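Local coordinates for ABC transporter substrate binding protein (Ribose) (Agrobacterium vitis S4, PDB 4WT7) that probably serves an ABC transporter as a solute-binding protein for carbohydrates or related polyols, and is seen here with D-allitol bound, at residues Phe45-Val58 and Gln273-Asn285. Sequence-based numbering, arbitrary orientation.
Sequences FFDLQAYNAQIAEV and QQPAELGRQAIQN. With X9X (D-allitol), chain C.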
# COMPACT_ATOMS: atom_id res chain seq x y z
N PHE A 45 5.21 3.40 7.39
CA PHE A 45 4.54 4.70 7.25
C PHE A 45 3.08 4.60 6.88
O PHE A 45 2.22 5.15 7.57
CB PHE A 45 5.27 5.53 6.20
CG PHE A 45 4.59 6.80 5.86
CD1 PHE A 45 4.63 7.89 6.73
CD2 PHE A 45 3.93 6.94 4.65
CE1 PHE A 45 4.01 9.09 6.38
CE2 PHE A 45 3.32 8.13 4.30
CZ PHE A 45 3.35 9.20 5.16
N PHE A 46 2.77 3.92 5.79
CA PHE A 46 1.41 3.91 5.29
C PHE A 46 0.47 3.34 6.37
O PHE A 46 -0.57 3.95 6.71
CB PHE A 46 1.32 3.11 4.00
CG PHE A 46 -0.06 3.04 3.43
CD1 PHE A 46 -0.95 2.09 3.86
CD2 PHE A 46 -0.46 3.93 2.45
CE1 PHE A 46 -2.22 2.02 3.34
CE2 PHE A 46 -1.73 3.88 1.92
CZ PHE A 46 -2.62 2.93 2.37
N ASP A 47 0.86 2.20 6.93
CA ASP A 47 -0.02 1.48 7.82
C ASP A 47 -0.26 2.23 9.12
O ASP A 47 -1.39 2.30 9.59
CB ASP A 47 0.56 0.09 8.15
CG ASP A 47 0.78 -0.76 6.92
OD1 ASP A 47 0.63 -0.28 5.77
OD2 ASP A 47 1.14 -1.94 7.12
N LEU A 48 0.82 2.74 9.73
CA LEU A 48 0.73 3.52 10.95
C LEU A 48 -0.17 4.75 10.75
O LEU A 48 -1.05 5.01 11.55
CB LEU A 48 2.13 3.97 11.41
CG LEU A 48 2.13 4.70 12.74
CD1 LEU A 48 1.42 3.90 13.79
CD2 LEU A 48 3.56 5.04 13.20
N GLN A 49 0.05 5.48 9.68
CA GLN A 49 -0.74 6.68 9.37
C GLN A 49 -2.27 6.44 9.23
O GLN A 49 -3.10 7.15 9.80
CB GLN A 49 -0.23 7.26 8.07
CG GLN A 49 1.15 7.85 8.16
CD GLN A 49 1.12 9.21 8.82
OE1 GLN A 49 0.44 10.14 8.35
NE2 GLN A 49 1.80 9.31 9.95
N ALA A 50 -2.61 5.43 8.45
CA ALA A 50 -4.00 5.05 8.21
C ALA A 50 -4.68 4.56 9.50
O ALA A 50 -5.80 4.90 9.80
CB ALA A 50 -4.03 3.93 7.11
N TYR A 51 -3.99 3.72 10.25
CA TYR A 51 -4.46 3.23 11.53
C TYR A 51 -4.67 4.37 12.51
O TYR A 51 -5.79 4.55 13.01
CB TYR A 51 -3.48 2.19 12.07
CG TYR A 51 -3.86 1.46 13.36
CD1 TYR A 51 -4.96 0.61 13.41
CD2 TYR A 51 -3.07 1.59 14.50
CE1 TYR A 51 -5.28 -0.08 14.57
CE2 TYR A 51 -3.38 0.92 15.67
CZ TYR A 51 -4.48 0.08 15.69
OH TYR A 51 -4.79 -0.61 16.83
N ASN A 52 -3.65 5.17 12.79
CA ASN A 52 -3.82 6.29 13.73
C ASN A 52 -4.94 7.29 13.36
O ASN A 52 -5.69 7.77 14.23
CB ASN A 52 -2.49 7.03 13.95
CG ASN A 52 -1.54 6.22 14.82
OD1 ASN A 52 -1.95 5.25 15.43
ND2 ASN A 52 -0.28 6.63 14.87
N ALA A 53 -5.05 7.60 12.08
CA ALA A 53 -6.02 8.58 11.63
C ALA A 53 -7.44 8.06 11.77
O ALA A 53 -8.37 8.84 11.91
CB ALA A 53 -5.76 8.95 10.18
N GLN A 54 -7.62 6.74 11.71
CA GLN A 54 -8.95 6.18 11.94
C GLN A 54 -9.31 6.35 13.43
O GLN A 54 -10.40 6.79 13.79
CB GLN A 54 -8.98 4.68 11.62
CG GLN A 54 -9.09 4.32 10.19
CD GLN A 54 -8.96 2.82 9.99
OE1 GLN A 54 -9.95 2.10 10.08
NE2 GLN A 54 -7.73 2.35 9.74
N ILE A 55 -8.37 6.01 14.28
CA ILE A 55 -8.59 6.07 15.71
C ILE A 55 -8.92 7.52 16.07
O ILE A 55 -9.91 7.80 16.73
CB ILE A 55 -7.34 5.59 16.43
CG1 ILE A 55 -7.20 4.07 16.25
CG2 ILE A 55 -7.36 5.99 17.89
CD1 ILE A 55 -5.88 3.48 16.77
N ALA A 56 -8.08 8.44 15.59
CA ALA A 56 -8.27 9.86 15.82
C ALA A 56 -9.65 10.28 15.38
O ALA A 56 -10.35 10.97 16.12
CB ALA A 56 -7.21 10.67 15.06
N GLU A 57 -10.05 9.88 14.18
CA GLU A 57 -11.30 10.34 13.60
C GLU A 57 -12.50 9.78 14.35
O GLU A 57 -13.51 10.45 14.53
CB GLU A 57 -11.38 9.99 12.12
CG GLU A 57 -12.56 10.63 11.38
CD GLU A 57 -12.54 12.17 11.35
OE1 GLU A 57 -11.69 12.80 12.03
OE2 GLU A 57 -13.40 12.73 10.66
N VAL A 58 -12.42 8.53 14.80
CA VAL A 58 -13.55 7.99 15.52
C VAL A 58 -13.72 8.80 16.80
O VAL A 58 -14.84 9.17 17.17
CB VAL A 58 -13.39 6.49 15.87
CG1 VAL A 58 -14.40 6.07 16.92
CG2 VAL A 58 -13.53 5.64 14.65
N GLN A 273 0.83 8.16 -1.79
CA GLN A 273 -0.53 8.00 -1.30
C GLN A 273 -0.80 8.92 -0.14
O GLN A 273 0.10 9.63 0.34
CB GLN A 273 -0.72 6.57 -0.84
CG GLN A 273 -0.64 5.58 -1.95
CD GLN A 273 -1.29 4.24 -1.58
OE1 GLN A 273 -2.49 4.07 -1.74
NE2 GLN A 273 -0.50 3.31 -1.06
N GLN A 274 -2.05 8.89 0.33
CA GLN A 274 -2.53 9.74 1.41
C GLN A 274 -3.20 8.88 2.48
O GLN A 274 -4.44 8.83 2.59
CB GLN A 274 -3.51 10.75 0.85
CG GLN A 274 -2.93 11.61 -0.26
CD GLN A 274 -3.79 12.84 -0.58
OE1 GLN A 274 -3.77 13.83 0.17
NE2 GLN A 274 -4.51 12.82 -1.71
N PRO A 275 -2.39 8.16 3.26
CA PRO A 275 -2.93 7.21 4.24
C PRO A 275 -3.73 7.89 5.36
O PRO A 275 -4.77 7.38 5.77
CB PRO A 275 -1.68 6.50 4.75
CG PRO A 275 -0.49 7.42 4.34
CD PRO A 275 -0.94 7.97 3.04
N ALA A 276 -3.28 9.03 5.85
CA ALA A 276 -4.11 9.67 6.87
C ALA A 276 -5.49 10.02 6.27
O ALA A 276 -6.53 9.77 6.89
CB ALA A 276 -3.41 10.86 7.47
N GLU A 277 -5.51 10.54 5.04
CA GLU A 277 -6.79 10.82 4.39
C GLU A 277 -7.63 9.56 4.20
O GLU A 277 -8.83 9.57 4.43
CB GLU A 277 -6.63 11.52 3.04
CG GLU A 277 -6.19 12.96 3.14
CD GLU A 277 -7.21 13.83 3.87
OE1 GLU A 277 -8.42 13.52 3.79
OE2 GLU A 277 -6.77 14.80 4.54
N LEU A 278 -7.01 8.47 3.76
CA LEU A 278 -7.75 7.22 3.60
C LEU A 278 -8.40 6.78 4.90
O LEU A 278 -9.56 6.37 4.91
CB LEU A 278 -6.83 6.11 3.09
CG LEU A 278 -6.62 6.21 1.59
CD1 LEU A 278 -5.29 5.58 1.19
CD2 LEU A 278 -7.80 5.59 0.85
N GLY A 279 -7.66 6.83 6.00
CA GLY A 279 -8.21 6.47 7.29
C GLY A 279 -9.38 7.35 7.71
O GLY A 279 -10.41 6.85 8.18
N ARG A 280 -9.24 8.66 7.55
CA ARG A 280 -10.36 9.56 7.85
C ARG A 280 -11.56 9.31 6.97
O ARG A 280 -12.69 9.30 7.43
CB ARG A 280 -9.93 11.03 7.76
CG ARG A 280 -9.24 11.50 9.01
CD ARG A 280 -9.02 13.02 9.00
NE ARG A 280 -8.10 13.43 7.94
CZ ARG A 280 -6.77 13.32 8.00
NH1 ARG A 280 -6.17 12.80 9.07
NH2 ARG A 280 -6.03 13.74 6.97
N GLN A 281 -11.32 9.07 5.70
CA GLN A 281 -12.42 8.76 4.81
C GLN A 281 -13.19 7.54 5.28
O GLN A 281 -14.43 7.54 5.31
CB GLN A 281 -11.92 8.51 3.41
CG GLN A 281 -13.04 8.70 2.42
CD GLN A 281 -12.65 8.27 1.04
OE1 GLN A 281 -12.65 9.08 0.11
NE2 GLN A 281 -12.32 6.98 0.89
N ALA A 282 -12.45 6.48 5.64
CA ALA A 282 -13.11 5.25 6.07
C ALA A 282 -14.09 5.57 7.21
O ALA A 282 -15.25 5.19 7.15
CB ALA A 282 -12.10 4.20 6.51
N ILE A 283 -13.62 6.31 8.22
CA ILE A 283 -14.46 6.64 9.37
C ILE A 283 -15.59 7.62 9.01
O ILE A 283 -16.73 7.49 9.52
CB ILE A 283 -13.63 7.19 10.53
CG1 ILE A 283 -12.50 6.23 10.88
CG2 ILE A 283 -14.50 7.33 11.74
CD1 ILE A 283 -12.95 4.76 11.01
N GLN A 284 -15.31 8.59 8.16
CA GLN A 284 -16.35 9.43 7.62
C GLN A 284 -17.43 8.52 7.02
O GLN A 284 -18.62 8.73 7.26
CB GLN A 284 -15.83 10.41 6.55
CG GLN A 284 -15.10 11.66 7.10
CD GLN A 284 -16.05 12.71 7.72
OE1 GLN A 284 -16.94 13.24 7.04
NE2 GLN A 284 -15.86 13.00 9.01
N ASN A 285 -17.00 7.51 6.25
CA ASN A 285 -17.95 6.66 5.57
C ASN A 285 -18.72 5.76 6.54
O ASN A 285 -19.88 5.44 6.31
CB ASN A 285 -17.29 5.88 4.41
CG ASN A 285 -17.04 6.76 3.21
OD1 ASN A 285 -17.41 7.94 3.19
ND2 ASN A 285 -16.39 6.22 2.19
OAA X9X C . 0.62 -4.75 1.87
CAG X9X C . 1.81 -4.04 1.85
CAI X9X C . 1.77 -2.59 1.49
OAC X9X C . 1.49 -2.39 0.13
CAK X9X C . 0.87 -1.83 2.43
OAE X9X C . 1.30 -2.14 3.69
CAL X9X C . 1.04 -0.32 2.28
OAF X9X C . 2.37 0.06 2.45
CAJ X9X C . 0.45 0.32 1.04
OAD X9X C . 1.25 0.22 -0.09
CAH X9X C . -0.97 -0.08 0.70
OAB X9X C . -1.73 0.89 0.03
O HOH W 1 -0.74 10.55 5.51
O HOH W 2 -7.72 11.47 11.64
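The chi1 of F46 (180°) swings its phenyl ring beside its own carbonyl carbon and so between P275 and the ligand. CB of P275 lies over one face, 4.0 Å from the F46 ring centroid, a CH-pi contact. Over the opposite face sits the allitol, whose OAB comes within 3.2 Å of F46 CZ. P275 is also a knob in a hole formed by F45, F46, Q49 and A50 on helix 45-58, with its CG against CE2 of F45. The extended chain of Q273 brings its amide across the F46 ring at a slant, NE2 coming near CE2, and this NE2 donates to allitol OAB at 2.9 Å in a nearly straight bond (170°). S132 and D251 hold the two ends of this amide, which should fix its rotation.

Next along the interface, the backbones close to 4.5 Å between CA of A50 and CA of G279, where no side chain intervenes on the G279 side. CG of Q54 rests on O of G279 at 3.5 Å, and I283 fits between Q54, E57 and V58. E57, bent at chi2, presents its carboxylate to the amide of Q284: Q284 NE2 donates to E57 OE2 at 3.0 Å, the two planes well tilted apart, while R60 makes a salt bridge to the same oxygen. Waters bridge Q49 OE1 to the backbone N of A276, and the backbone O of A53 to R280 NH1.

The axes of segments 45-58 and 275-285 approach to 7.1 Å and cross at -35°. I283 and Q54 both reach strand 91-95, so the two helices pack side by side on one parallel sheet. F46 and D47 in the first turn of one helix, and Q273 in the loop just before the other, line the interdomain ligand cleft, as in the two-lobed periplasmic binding protein fold.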